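Local coordinates for glycosyl hydrolases family 31 family protein (Aspergillus niger, PDB 6DRU), which hydrolyses xyloglucan oligosaccharides, releasing alpha-xylose from their non-reducing terminal glucose, at residues P38-E43 with S212-D217; Q287-Q292 with S323-V328; L545-F550 with L649-V654. One frame throughout, in Å; residues are numbered along the deposited sequence.

Contact 1: residues P38-E43 with S212-D217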
ATOM      1  N   PRO A  38     -12.577  10.483  14.456  1.00 63.45           N
ATOM      2  CA  PRO A  38     -12.612  11.933  14.676  1.00 72.21           C
ATOM      3  C   PRO A  38     -11.231  12.543  14.511  1.00 70.90           C
ATOM      4  O   PRO A  38     -10.218  11.828  14.557  1.00 72.01           O
ATOM      5  CB  PRO A  38     -13.108  12.059  16.126  1.00 73.35           C
ATOM      6  CG  PRO A  38     -13.746  10.742  16.433  1.00 69.03           C
ATOM      7  CD  PRO A  38     -12.955   9.736  15.664  1.00 59.38           C
ATOM      8  N   PRO A  39     -11.147  13.860  14.318  1.00 81.16           N
ATOM      9  CA  PRO A  39      -9.835  14.493  14.136  1.00 82.93           C
ATOM     10  C   PRO A  39      -8.957  14.322  15.365  1.00 85.93           C
ATOM     11  O   PRO A  39      -9.419  14.425  16.503  1.00 79.62           O
ATOM     12  CB  PRO A  39     -10.182  15.967  13.895  1.00 67.57           C
ATOM     13  CG  PRO A  39     -11.597  15.959  13.428  1.00 77.15           C
ATOM     14  CD  PRO A  39     -12.253  14.816  14.139  1.00 76.14           C
ATOM     15  N   SER A  40      -7.674  14.042  15.119  1.00 94.63           N
ATOM     16  CA  SER A  40      -6.715  13.918  16.210  1.00 85.33           C
ATOM     17  C   SER A  40      -6.601  15.211  17.008  1.00 80.92           C
ATOM     18  O   SER A  40      -6.334  15.176  18.214  1.00 81.52           O
ATOM     19  CB  SER A  40      -5.346  13.521  15.659  1.00 85.46           C
ATOM     20  OG  SER A  40      -5.468  12.559  14.625  1.00 99.92           O
ATOM     21  N   GLY A  41      -6.797  16.355  16.357  1.00 84.67           N
ATOM     22  CA  GLY A  41      -6.540  17.640  16.963  1.00 85.56           C
ATOM     23  C   GLY A  41      -5.150  18.180  16.716  1.00 90.99           C
ATOM     24  O   GLY A  41      -4.900  19.358  16.997  1.00 92.62           O
ATOM     25  N   ASN A  42      -4.241  17.354  16.196  1.00 87.76           N
ATOM     26  CA  ASN A  42      -2.885  17.770  15.870  1.00 86.69           C
ATOM     27  C   ASN A  42      -2.681  17.960  14.373  1.00 87.96           C
ATOM     28  O   ASN A  42      -1.538  17.941  13.903  1.00 95.84           O
ATOM     29  CB  ASN A  42      -1.875  16.759  16.418  1.00 99.68           C
ATOM     30  CG  ASN A  42      -2.185  15.333  15.998  1.00105.74           C
ATOM     31  OD1 ASN A  42      -2.123  14.989  14.816  1.00102.98           O
ATOM     32  ND2 ASN A  42      -2.504  14.488  16.972  1.00103.15           N
ATOM     33  N   GLU A  43      -3.760  18.129  13.613  1.00 83.79           N
ATOM     34  CA  GLU A  43      -3.626  18.416  12.193  1.00 78.60           C
ATOM     35  C   GLU A  43      -3.038  19.807  11.988  1.00 67.00           C
ATOM     36  O   GLU A  43      -3.214  20.711  12.812  1.00 70.35           O
ATOM     37  CB  GLU A  43      -4.981  18.309  11.492  1.00 60.32           C
ATOM     38  CG  GLU A  43      -5.515  16.888  11.355  1.00 75.38           C
ATOM     39  CD  GLU A  43      -6.301  16.430  12.570  1.00 89.69           C
ATOM     40  OE1 GLU A  43      -6.548  17.262  13.470  1.00 84.66           O
ATOM     41  OE2 GLU A  43      -6.675  15.237  12.623  1.00 77.00           O
ATOM     42  N   SER A 212      -2.771  11.868   1.355  1.00 57.74           N
ATOM     43  CA  SER A 212      -2.941  11.170   2.621  1.00 50.43           C
ATOM     44  C   SER A 212      -3.286  12.195   3.686  1.00 57.96           C
ATOM     45  O   SER A 212      -2.573  13.191   3.842  1.00 63.32           O
ATOM     46  CB  SER A 212      -1.675  10.395   3.006  1.00 57.11           C
ATOM     47  OG  SER A 212      -1.804   9.806   4.290  1.00 60.80           O
ATOM     48  N   THR A 213      -4.376  11.954   4.407  1.00 53.69           N
ATOM     49  CA  THR A 213      -4.825  12.887   5.429  1.00 63.97           C
ATOM     50  C   THR A 213      -5.757  12.158   6.384  1.00 60.23           C
ATOM     51  O   THR A 213      -6.203  11.039   6.119  1.00 63.30           O
ATOM     52  CB  THR A 213      -5.525  14.102   4.810  1.00 58.14           C
ATOM     53  OG1 THR A 213      -5.856  15.042   5.839  1.00 66.56           O
ATOM     54  CG2 THR A 213      -6.798  13.674   4.095  1.00 54.55           C
ATOM     55  N   THR A 214      -6.041  12.813   7.507  1.00 60.12           N
ATOM     56  CA  THR A 214      -7.029  12.338   8.462  1.00 57.76           C
ATOM     57  C   THR A 214      -8.221  13.273   8.577  1.00 59.73           C
ATOM     58  O   THR A 214      -9.123  13.009   9.381  1.00 60.32           O
ATOM     59  CB  THR A 214      -6.395  12.145   9.846  1.00 64.91           C
ATOM     60  OG1 THR A 214      -6.048  13.421  10.400  1.00 61.97           O
ATOM     61  CG2 THR A 214      -5.144  11.281   9.743  1.00 59.72           C
ATOM     62  N   LEU A 215      -8.257  14.352   7.792  1.00 60.82           N
ATOM     63  CA  LEU A 215      -9.290  15.373   7.902  1.00 62.59           C
ATOM     64  C   LEU A 215      -9.248  16.318   6.708  1.00 61.85           C
ATOM     65  O   LEU A 215      -8.177  16.812   6.341  1.00 59.61           O
ATOM     66  CB  LEU A 215      -9.125  16.165   9.201  1.00 58.76           C
ATOM     67  CG  LEU A 215      -9.987  17.422   9.338  1.00 54.24           C
ATOM     68  CD1 LEU A 215     -11.461  17.059   9.364  1.00 55.55           C
ATOM     69  CD2 LEU A 215      -9.600  18.212  10.578  1.00 65.03           C
ATOM     70  N   VAL A 216     -10.404  16.578   6.100  1.00 52.23           N
ATOM     71  CA  VAL A 216     -10.534  17.542   5.014  1.00 50.95           C
ATOM     72  C   VAL A 216     -11.015  18.861   5.601  1.00 58.82           C
ATOM     73  O   VAL A 216     -11.872  18.879   6.494  1.00 58.40           O
ATOM     74  CB  VAL A 216     -11.495  17.029   3.924  1.00 51.20           C
ATOM     75  CG1 VAL A 216     -11.565  18.009   2.768  1.00 54.68           C
ATOM     76  CG2 VAL A 216     -11.051  15.664   3.432  1.00 54.35           C
ATOM     77  N   ASP A 217     -10.466  19.969   5.104  1.00 52.84           N
ATOM     78  CA  ASP A 217     -10.728  21.282   5.686  1.00 61.61           C
ATOM     79  C   ASP A 217     -10.615  22.339   4.599  1.00 61.43           C
ATOM     80  O   ASP A 217      -9.566  22.460   3.959  1.00 57.76           O
ATOM     81  CB  ASP A 217      -9.744  21.565   6.829  1.00 56.81           C
ATOM     82  CG  ASP A 217     -10.054  22.852   7.576  1.00 68.94           C
ATOM     83  OD1 ASP A 217     -11.100  23.477   7.300  1.00 70.42           O
ATOM     84  OD2 ASP A 217      -9.250  23.232   8.454  1.00 66.78           O
TER
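Thr214 reaches Glu43 with its hydroxyl: OG1 donates to OE2 at 2.9 Å, meeting the carboxylate oxygen on its anti lone pair, away from OE1. Beside this bond, the CD2 methyl of Leu215 lies against the ring of Pro39, 4.0 Å from its CB, and also comes near the Glu43 carboxyl carbon. One polar grip and one apolar patch thus join a loop to a strand corner.

The next shell explains why the carboxylate sits where it does. The Glu43 chain bends at its second torsion (chi2 87°), bringing CD back toward its own loop, where two backbone amides hold the group. Ser40 N meets OE2 on the syn lone pair at 2.9 Å. Gly41 N meets OE1 on the syn side, out of the carboxylate plane, at 3.0 Å. OE2 therefore serves two donors, and three bonds in all fix the group's rotation. On the other segment, Thr213 OG1 donates to Leu215 O at 3.0 Å, closing the corner across Thr214.

Farther out, Pro39 and Leu215 both rest on Trp34 of strand 28-35, and Ser40 and Asn42 pack against Asn42 and Ser40 of the second subunit. At 213-216 the chain passes from the sheet of strand 205-213 to that of strand 216-222, a sheet-to-sheet corner consistent with the beta-sandwich N-terminal domain of family 31 glycosidases.

Contact 2: residues Q287-Q292 with S323-V328. With NAG (2-acetamido-2-deoxy-beta-D-glucopyranose), chain D.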
ATOM      1  N   GLN A 287      27.491  27.940  -1.652  1.00 63.65           N
ATOM      2  CA  GLN A 287      28.828  27.364  -1.804  1.00 60.02           C
ATOM      3  C   GLN A 287      29.893  28.147  -1.041  1.00 63.92           C
ATOM      4  O   GLN A 287      31.090  27.978  -1.292  1.00 68.21           O
ATOM      5  CB  GLN A 287      29.215  27.239  -3.281  1.00 61.26           C
ATOM      6  CG  GLN A 287      28.250  26.403  -4.110  1.00 64.47           C
ATOM      7  CD  GLN A 287      28.243  24.939  -3.706  1.00 69.46           C
ATOM      8  OE1 GLN A 287      27.619  24.556  -2.717  1.00 76.46           O
ATOM      9  NE2 GLN A 287      28.943  24.112  -4.474  1.00 73.10           N
ATOM     10  N   SER A 288      29.478  28.996  -0.105  1.00 57.77           N
ATOM     11  CA  SER A 288      30.392  29.780   0.712  1.00 55.53           C
ATOM     12  C   SER A 288      30.721  29.102   2.035  1.00 59.38           C
ATOM     13  O   SER A 288      31.346  29.724   2.900  1.00 63.21           O
ATOM     14  CB  SER A 288      29.803  31.169   0.972  1.00 61.00           C
ATOM     15  OG  SER A 288      28.453  31.077   1.396  1.00 52.31           O
ATOM     16  N   TRP A 289      30.322  27.848   2.207  1.00 66.15           N
ATOM     17  CA  TRP A 289      30.551  27.088   3.426  1.00 62.25           C
ATOM     18  C   TRP A 289      31.596  26.008   3.184  1.00 61.46           C
ATOM     19  O   TRP A 289      31.959  25.698   2.046  1.00 66.19           O
ATOM     20  CB  TRP A 289      29.243  26.461   3.921  1.00 57.86           C
ATOM     21  CG  TRP A 289      28.449  25.828   2.819  1.00 63.47           C
ATOM     22  CD1 TRP A 289      28.721  24.652   2.179  1.00 59.10           C
ATOM     23  CD2 TRP A 289      27.251  26.342   2.221  1.00 64.23           C
ATOM     24  NE1 TRP A 289      27.767  24.403   1.221  1.00 58.95           N
ATOM     25  CE2 TRP A 289      26.854  25.424   1.227  1.00 59.99           C
ATOM     26  CE3 TRP A 289      26.477  27.487   2.430  1.00 56.04           C
ATOM     27  CZ2 TRP A 289      25.716  25.616   0.446  1.00 52.38           C
ATOM     28  CZ3 TRP A 289      25.349  27.676   1.654  1.00 58.05           C
ATOM     29  CH2 TRP A 289      24.979  26.745   0.675  1.00 59.46           C
ATOM     30  N   ALA A 290      32.081  25.428   4.282  1.00 65.68           N
ATOM     31  CA  ALA A 290      33.039  24.334   4.174  1.00 60.76           C
ATOM     32  C   ALA A 290      32.346  23.018   3.843  1.00 60.02           C
ATOM     33  O   ALA A 290      32.828  22.258   2.995  1.00 59.58           O
ATOM     34  CB  ALA A 290      33.840  24.210   5.470  1.00 53.79           C
ATOM     35  N   HIS A 291      31.220  22.735   4.495  1.00 58.36           N
ATOM     36  CA  HIS A 291      30.472  21.509   4.261  1.00 60.04           C
ATOM     37  C   HIS A 291      28.980  21.807   4.285  1.00 61.77           C
ATOM     38  O   HIS A 291      28.532  22.763   4.924  1.00 59.42           O
ATOM     39  CB  HIS A 291      30.803  20.434   5.307  1.00 59.07           C
ATOM     40  CG  HIS A 291      32.269  20.267   5.565  1.00 65.39           C
ATOM     41  ND1 HIS A 291      32.901  20.833   6.652  1.00 61.11           N
ATOM     42  CD2 HIS A 291      33.226  19.598   4.879  1.00 58.59           C
ATOM     43  CE1 HIS A 291      34.184  20.519   6.625  1.00 68.15           C
ATOM     44  NE2 HIS A 291      34.407  19.770   5.559  1.00 70.51           N
ATOM     45  N   GLN A 292      28.214  20.972   3.583  1.00 54.10           N
ATOM     46  CA  GLN A 292      26.758  21.073   3.596  1.00 50.42           C
ATOM     47  C   GLN A 292      26.245  20.700   4.981  1.00 60.17           C
ATOM     48  O   GLN A 292      26.378  19.550   5.412  1.00 66.05           O
ATOM     49  CB  GLN A 292      26.150  20.163   2.534  1.00 41.53           C
ATOM     50  CG  GLN A 292      26.385  20.611   1.108  1.00 53.61           C
ATOM     51  CD  GLN A 292      25.739  19.677   0.105  1.00 63.27           C
ATOM     52  OE1 GLN A 292      24.540  19.762  -0.157  1.00 67.72           O
ATOM     53  NE2 GLN A 292      26.533  18.774  -0.456  1.00 67.11           N
ATOM     54  N   SER A 323      23.451  33.086   2.267  1.00 56.29           N
ATOM     55  CA  SER A 323      22.681  31.960   1.762  1.00 56.01           C
ATOM     56  C   SER A 323      22.906  30.715   2.610  1.00 58.05           C
ATOM     57  O   SER A 323      23.993  30.491   3.148  1.00 67.97           O
ATOM     58  CB  SER A 323      23.056  31.661   0.307  1.00 59.32           C
ATOM     59  OG  SER A 323      22.563  30.397  -0.102  1.00 63.37           O
ATOM     60  N   LEU A 324      21.858  29.901   2.720  1.00 56.02           N
ATOM     61  CA  LEU A 324      21.952  28.609   3.383  1.00 61.18           C
ATOM     62  C   LEU A 324      21.023  27.626   2.685  1.00 58.99           C
ATOM     63  O   LEU A 324      19.921  27.992   2.266  1.00 54.80           O
ATOM     64  CB  LEU A 324      21.605  28.702   4.875  1.00 55.16           C
ATOM     65  CG  LEU A 324      20.189  29.132   5.263  1.00 54.30           C
ATOM     66  CD1 LEU A 324      19.691  28.324   6.449  1.00 47.86           C
ATOM     67  CD2 LEU A 324      20.154  30.617   5.579  1.00 63.48           C
ATOM     68  N   TRP A 325      21.483  26.388   2.550  1.00 55.60           N
ATOM     69  CA  TRP A 325      20.691  25.304   1.996  1.00 57.60           C
ATOM     70  C   TRP A 325      20.250  24.350   3.103  1.00 56.27           C
ATOM     71  O   TRP A 325      20.928  24.226   4.127  1.00 50.89           O
ATOM     72  CB  TRP A 325      21.478  24.518   0.941  1.00 56.67           C
ATOM     73  CG  TRP A 325      21.478  25.147  -0.416  1.00 54.77           C
ATOM     74  CD1 TRP A 325      21.342  26.471  -0.709  1.00 61.33           C
ATOM     75  CD2 TRP A 325      21.620  24.469  -1.671  1.00 57.55           C
ATOM     76  NE1 TRP A 325      21.392  26.661  -2.069  1.00 62.25           N
ATOM     77  CE2 TRP A 325      21.564  25.447  -2.682  1.00 56.72           C
ATOM     78  CE3 TRP A 325      21.792  23.131  -2.036  1.00 62.00           C
ATOM     79  CZ2 TRP A 325      21.674  25.129  -4.033  1.00 56.39           C
ATOM     80  CZ3 TRP A 325      21.901  22.817  -3.378  1.00 56.66           C
ATOM     81  CH2 TRP A 325      21.840  23.812  -4.360  1.00 60.06           C
ATOM     82  N   PRO A 326      19.114  23.669   2.932  1.00 51.32           N
ATOM     83  CA  PRO A 326      18.646  22.731   3.961  1.00 48.87           C
ATOM     84  C   PRO A 326      19.354  21.386   3.942  1.00 59.62           C
ATOM     85  O   PRO A 326      19.045  20.534   4.784  1.00 61.71           O
ATOM     86  CB  PRO A 326      17.160  22.571   3.617  1.00 50.96           C
ATOM     87  CG  PRO A 326      17.114  22.738   2.137  1.00 50.83           C
ATOM     88  CD  PRO A 326      18.178  23.754   1.796  1.00 51.67           C
ATOM     89  N   SER A 327      20.292  21.175   3.025  1.00 52.28           N
ATOM     90  CA  SER A 327      20.951  19.887   2.888  1.00 55.91           C
ATOM     91  C   SER A 327      22.050  19.720   3.929  1.00 65.61           C
ATOM     92  O   SER A 327      22.732  20.678   4.309  1.00 61.99           O
ATOM     93  CB  SER A 327      21.541  19.736   1.484  1.00 57.13           C
ATOM     94  OG  SER A 327      22.394  20.822   1.174  1.00 55.54           O
ATOM     95  N   VAL A 328      22.222  18.481   4.385  1.00 64.26           N
ATOM     96  CA  VAL A 328      23.271  18.123   5.331  1.00 52.15           C
ATOM     97  C   VAL A 328      24.010  16.911   4.788  1.00 49.74           C
ATOM     98  O   VAL A 328      23.384  15.917   4.405  1.00 53.36           O
ATOM     99  CB  VAL A 328      22.702  17.820   6.730  1.00 39.54           C
ATOM    100  CG1 VAL A 328      23.815  17.396   7.677  1.00 44.93           C
ATOM    101  CG2 VAL A 328      21.954  19.026   7.276  1.00 43.79           C
TER
HETATM  102  C1  NAG D   1      31.690  21.526  -3.402  1.00 58.92           C
HETATM  103  C2  NAG D   1      32.821  21.515  -4.411  1.00 64.08           C
HETATM  104  C3  NAG D   1      34.072  22.182  -3.956  1.00 62.52           C
HETATM  105  C4  NAG D   1      33.803  23.442  -3.162  1.00 64.94           C
HETATM  106  C5  NAG D   1      32.758  23.175  -2.105  1.00 60.71           C
HETATM  107  C6  NAG D   1      32.496  24.435  -1.311  1.00 64.41           C
HETATM  108  C7  NAG D   1      32.487  19.514  -5.819  1.00 69.22           C
HETATM  109  C8  NAG D   1      32.812  18.067  -6.125  1.00 67.01           C
HETATM  110  N2  NAG D   1      33.112  20.159  -4.722  1.00 67.86           N
HETATM  111  O3  NAG D   1      34.880  22.461  -5.076  1.00 59.96           O
HETATM  112  O4  NAG D   1      34.996  23.861  -2.544  1.00 60.95           O
HETATM  113  O5  NAG D   1      31.583  22.768  -2.755  1.00 68.69           O
HETATM  114  O6  NAG D   1      31.157  24.448  -0.870  1.00 86.12           O
HETATM  115  O7  NAG D   1      31.695  20.119  -6.513  1.00 70.82           O
HETATM  116  O   HOH W   1      26.379  31.281   3.879  1.00 49.44           O
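Trp289 pushes its indole toward the backbone of Ser323 and Leu324 and the side chain of Trp325. From CB, a chi1 of 45° sets CG between the backbone N and carbonyl carbon. Along the pyrrole side, CD1 lies 3.9 Å from O6 of an N-acetylglucosamine, part of a glycan attached to the protein itself, with NE1 close by; that hydroxyl also makes a weak bond to Trp289 O. Gln287 N lies 3.5 Å above one face of the indole, toward the rim. On the benzene side, the ring edge at CZ3 meets Ser323 O, 3.5 Å away and in the ring plane, and CZ3 also nears Leu324 CA. At the tip, CH2 meets Trp325 CD1 at 3.9 Å, the two ring planes inclined at 56°.

This is second-shell packing in the TIM barrel: the loop after strand 281-284 folds over the neighbouring parallel strand 319-328. Trp325 itself touches the bound xylose, and its NE1 makes a weak hydrogen bond to Asp395, assigned to the active site.

A water bridges Ser288 and Ser323: it donates to Ser323 O at 2.6 Å and lies 3.2 Å from Ser288 OG. Near the other end of the segments, Ser327 OG donates to Gln292 OE1 at 2.7 Å, tilted 16° from the amide carbonyl plane. The amide's NE2 goes to Trp357 O, so both polar atoms of the amide have partners.

Contact 3: residues L545-F550 with L649-V654; sequences LAWTTF and LLVSPV
Pro653 sets CG over one face of the Trp547 indole, toward its rim. This atom is the bump: it stands 3.6 Å from the centroid of the five-membered ring, only 17° off the ring normal, in a CH-pi contact displaced toward CD1. CG of Trp547 stands anti to the backbone N (chi1 174°), and chi2 (43°) turns the indole so that one face meets Pro653.

Val651 is the wedge between the two aromatic residues. Its CG1 comes to the edge of the indole, 4.2 Å from Trp547 CD1, while CG2 presses on the CB of Phe550 at 3.7 Å. Beyond it, Leu649 brings CD1 to the rim of the Phe550 ring, 3.9 Å from CD1 of Phe550, the two side chains crossing at about a right angle. Leu649, Val651 and Pro653 are alternate residues, so one side of the strand and its continuation presents three apolar knobs to Trp547 and Phe550. Phe645 and Val703 from adjoining strands and Leu591 of helix 582-594 add to the packing around Phe550.

Tyr643 OH satisfies both Trp547 NE1 and Phe550 O. No hydrogen bond links the two segments: the last part of helix 535-548 with the residues after it, and strand 649-651 with its continuation, join by dispersion and CH-pi contacts, so fit of shape and not directional bonding sets how barrel and C-terminal domain meet here.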
ATOM      1  N   LEU A 545      16.184  45.236 -15.680  1.00 65.15           N
ATOM      2  CA  LEU A 545      16.513  46.008 -14.483  1.00 53.34           C
ATOM      3  C   LEU A 545      15.547  47.169 -14.290  1.00 59.72           C
ATOM      4  O   LEU A 545      15.207  47.522 -13.155  1.00 62.04           O
ATOM      5  CB  LEU A 545      17.957  46.509 -14.574  1.00 56.03           C
ATOM      6  CG  LEU A 545      18.653  47.087 -13.336  1.00 56.33           C
ATOM      7  CD1 LEU A 545      18.311  48.556 -13.115  1.00 56.19           C
ATOM      8  CD2 LEU A 545      18.313  46.268 -12.101  1.00 60.26           C
ATOM      9  N   ALA A 546      15.099  47.781 -15.389  1.00 66.58           N
ATOM     10  CA  ALA A 546      14.140  48.875 -15.287  1.00 64.54           C
ATOM     11  C   ALA A 546      12.819  48.398 -14.695  1.00 67.73           C
ATOM     12  O   ALA A 546      12.177  49.121 -13.924  1.00 64.13           O
ATOM     13  CB  ALA A 546      13.917  49.508 -16.660  1.00 55.25           C
ATOM     14  N   TRP A 547      12.401  47.177 -15.042  1.00 62.87           N
ATOM     15  CA  TRP A 547      11.139  46.653 -14.528  1.00 58.32           C
ATOM     16  C   TRP A 547      11.206  46.415 -13.026  1.00 69.25           C
ATOM     17  O   TRP A 547      10.229  46.660 -12.309  1.00 66.94           O
ATOM     18  CB  TRP A 547      10.770  45.365 -15.260  1.00 57.08           C
ATOM     19  CG  TRP A 547       9.556  44.691 -14.699  1.00 61.12           C
ATOM     20  CD1 TRP A 547       8.390  45.287 -14.316  1.00 68.52           C
ATOM     21  CD2 TRP A 547       9.391  43.290 -14.449  1.00 59.87           C
ATOM     22  NE1 TRP A 547       7.506  44.344 -13.847  1.00 66.31           N
ATOM     23  CE2 TRP A 547       8.098  43.110 -13.918  1.00 67.72           C
ATOM     24  CE3 TRP A 547      10.210  42.171 -14.623  1.00 57.25           C
ATOM     25  CZ2 TRP A 547       7.607  41.858 -13.560  1.00 63.49           C
ATOM     26  CZ3 TRP A 547       9.721  40.929 -14.268  1.00 70.43           C
ATOM     27  CH2 TRP A 547       8.431  40.782 -13.744  1.00 71.32           C
ATOM     28  N   THR A 548      12.350  45.934 -12.530  1.00 59.87           N
ATOM     29  CA  THR A 548      12.476  45.643 -11.106  1.00 61.62           C
ATOM     30  C   THR A 548      12.335  46.891 -10.246  1.00 64.58           C
ATOM     31  O   THR A 548      12.078  46.773  -9.044  1.00 73.39           O
ATOM     32  CB  THR A 548      13.817  44.966 -10.824  1.00 60.22           C
ATOM     33  OG1 THR A 548      14.882  45.896 -11.060  1.00 64.33           O
ATOM     34  CG2 THR A 548      13.998  43.758 -11.726  1.00 55.69           C
ATOM     35  N   THR A 549      12.500  48.081 -10.832  1.00 66.87           N
ATOM     36  CA  THR A 549      12.232  49.310 -10.092  1.00 70.33           C
ATOM     37  C   THR A 549      10.779  49.381  -9.644  1.00 63.75           C
ATOM     38  O   THR A 549      10.485  49.909  -8.565  1.00 68.11           O
ATOM     39  CB  THR A 549      12.576  50.530 -10.948  1.00 63.49           C
ATOM     40  OG1 THR A 549      13.837  50.322 -11.598  1.00 70.47           O
ATOM     41  CG2 THR A 549      12.655  51.785 -10.085  1.00 51.56           C
ATOM     42  N   PHE A 550       9.864  48.849 -10.450  1.00 57.60           N
ATOM     43  CA  PHE A 550       8.441  48.898 -10.142  1.00 65.90           C
ATOM     44  C   PHE A 550       7.935  47.519  -9.736  1.00 66.05           C
ATOM     45  O   PHE A 550       6.929  47.031 -10.261  1.00 62.39           O
ATOM     46  CB  PHE A 550       7.668  49.453 -11.338  1.00 69.03           C
ATOM     47  CG  PHE A 550       8.164  50.795 -11.795  1.00 67.80           C
ATOM     48  CD1 PHE A 550       7.656  51.959 -11.244  1.00 66.09           C
ATOM     49  CD2 PHE A 550       9.151  50.893 -12.765  1.00 68.77           C
ATOM     50  CE1 PHE A 550       8.115  53.194 -11.654  1.00 58.67           C
ATOM     51  CE2 PHE A 550       9.614  52.126 -13.180  1.00 64.00           C
ATOM     52  CZ  PHE A 550       9.095  53.278 -12.624  1.00 57.77           C
ATOM     53  N   LEU A 649       0.324  53.880 -10.185  1.00 69.74           N
ATOM     54  CA  LEU A 649       1.228  53.596 -11.292  1.00 58.43           C
ATOM     55  C   LEU A 649       0.723  52.418 -12.114  1.00 64.93           C
ATOM     56  O   LEU A 649       0.273  51.412 -11.561  1.00 79.50           O
ATOM     57  CB  LEU A 649       2.637  53.302 -10.776  1.00 59.58           C
ATOM     58  CG  LEU A 649       3.381  54.477 -10.140  1.00 63.12           C
ATOM     59  CD1 LEU A 649       4.726  54.029  -9.598  1.00 54.51           C
ATOM     60  CD2 LEU A 649       3.559  55.600 -11.147  1.00 63.71           C
ATOM     61  N   LEU A 650       0.797  52.550 -13.438  1.00 57.31           N
ATOM     62  CA  LEU A 650       0.505  51.464 -14.366  1.00 52.17           C
ATOM     63  C   LEU A 650       1.780  51.132 -15.128  1.00 62.74           C
ATOM     64  O   LEU A 650       2.322  51.988 -15.835  1.00 70.26           O
ATOM     65  CB  LEU A 650      -0.620  51.842 -15.330  1.00 53.58           C
ATOM     66  CG  LEU A 650      -0.897  50.835 -16.448  1.00 63.07           C
ATOM     67  CD1 LEU A 650      -1.789  49.713 -15.943  1.00 61.59           C
ATOM     68  CD2 LEU A 650      -1.521  51.514 -17.657  1.00 55.84           C
ATOM     69  N   VAL A 651       2.243  49.890 -15.002  1.00 66.75           N
ATOM     70  CA  VAL A 651       3.535  49.467 -15.530  1.00 64.18           C
ATOM     71  C   VAL A 651       3.316  48.431 -16.624  1.00 62.06           C
ATOM     72  O   VAL A 651       2.390  47.616 -16.543  1.00 64.39           O
ATOM     73  CB  VAL A 651       4.434  48.901 -14.409  1.00 60.33           C
ATOM     74  CG1 VAL A 651       5.817  48.554 -14.942  1.00 61.12           C
ATOM     75  CG2 VAL A 651       4.532  49.892 -13.255  1.00 50.76           C
ATOM     76  N   SER A 652       4.170  48.470 -17.649  1.00 58.57           N
ATOM     77  CA  SER A 652       4.143  47.483 -18.729  1.00 66.00           C
ATOM     78  C   SER A 652       5.553  47.360 -19.289  1.00 72.30           C
ATOM     79  O   SER A 652       6.012  48.232 -20.044  1.00 71.06           O
ATOM     80  CB  SER A 652       3.152  47.865 -19.824  1.00 62.29           C
ATOM     81  OG  SER A 652       3.206  46.945 -20.901  1.00 63.74           O
ATOM     82  N   PRO A 653       6.275  46.295 -18.945  1.00 77.20           N
ATOM     83  CA  PRO A 653       7.664  46.166 -19.398  1.00 67.53           C
ATOM     84  C   PRO A 653       7.754  45.855 -20.883  1.00 66.55           C
ATOM     85  O   PRO A 653       6.855  45.253 -21.475  1.00 67.94           O
ATOM     86  CB  PRO A 653       8.210  45.002 -18.560  1.00 54.94           C
ATOM     87  CG  PRO A 653       7.211  44.789 -17.465  1.00 57.03           C
ATOM     88  CD  PRO A 653       5.895  45.215 -18.021  1.00 71.26           C
ATOM     89  N   VAL A 654       8.866  46.275 -21.481  1.00 61.44           N
ATOM     90  CA  VAL A 654       9.159  45.958 -22.875  1.00 68.60           C
ATOM     91  C   VAL A 654       9.802  44.579 -22.926  1.00 59.78           C
ATOM     92  O   VAL A 654      10.876  44.361 -22.357  1.00 55.55           O
ATOM     93  CB  VAL A 654      10.068  47.020 -23.509  1.00 63.58           C
ATOM     94  CG1 VAL A 654      10.548  46.559 -24.876  1.00 58.95           C
ATOM     95  CG2 VAL A 654       9.332  48.344 -23.626  1.00 59.20           C
TER

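The three contacts follow one another along the chain, each closing before the next opens, and none touches another. Contact 1 belongs to the strand-rich N-terminal part, faces the second subunit and lies away from the annotated sites. Its centre is about 35 Å from that of contact 2, where the loop after strand 281-284 meets strand 319-328 of the TIM barrel. Contact 3, about 34 Å from contact 2 between centres, joins helix 535-548 to the six-stranded C-terminal sheet. Contacts 1 and 3 are about 44 Å apart, centre to centre, on opposite sides of the chain's centre. Contact 2 thus packs behind a residue of the xylose pocket, while contact 3 ties the same barrel to the C-terminal domain.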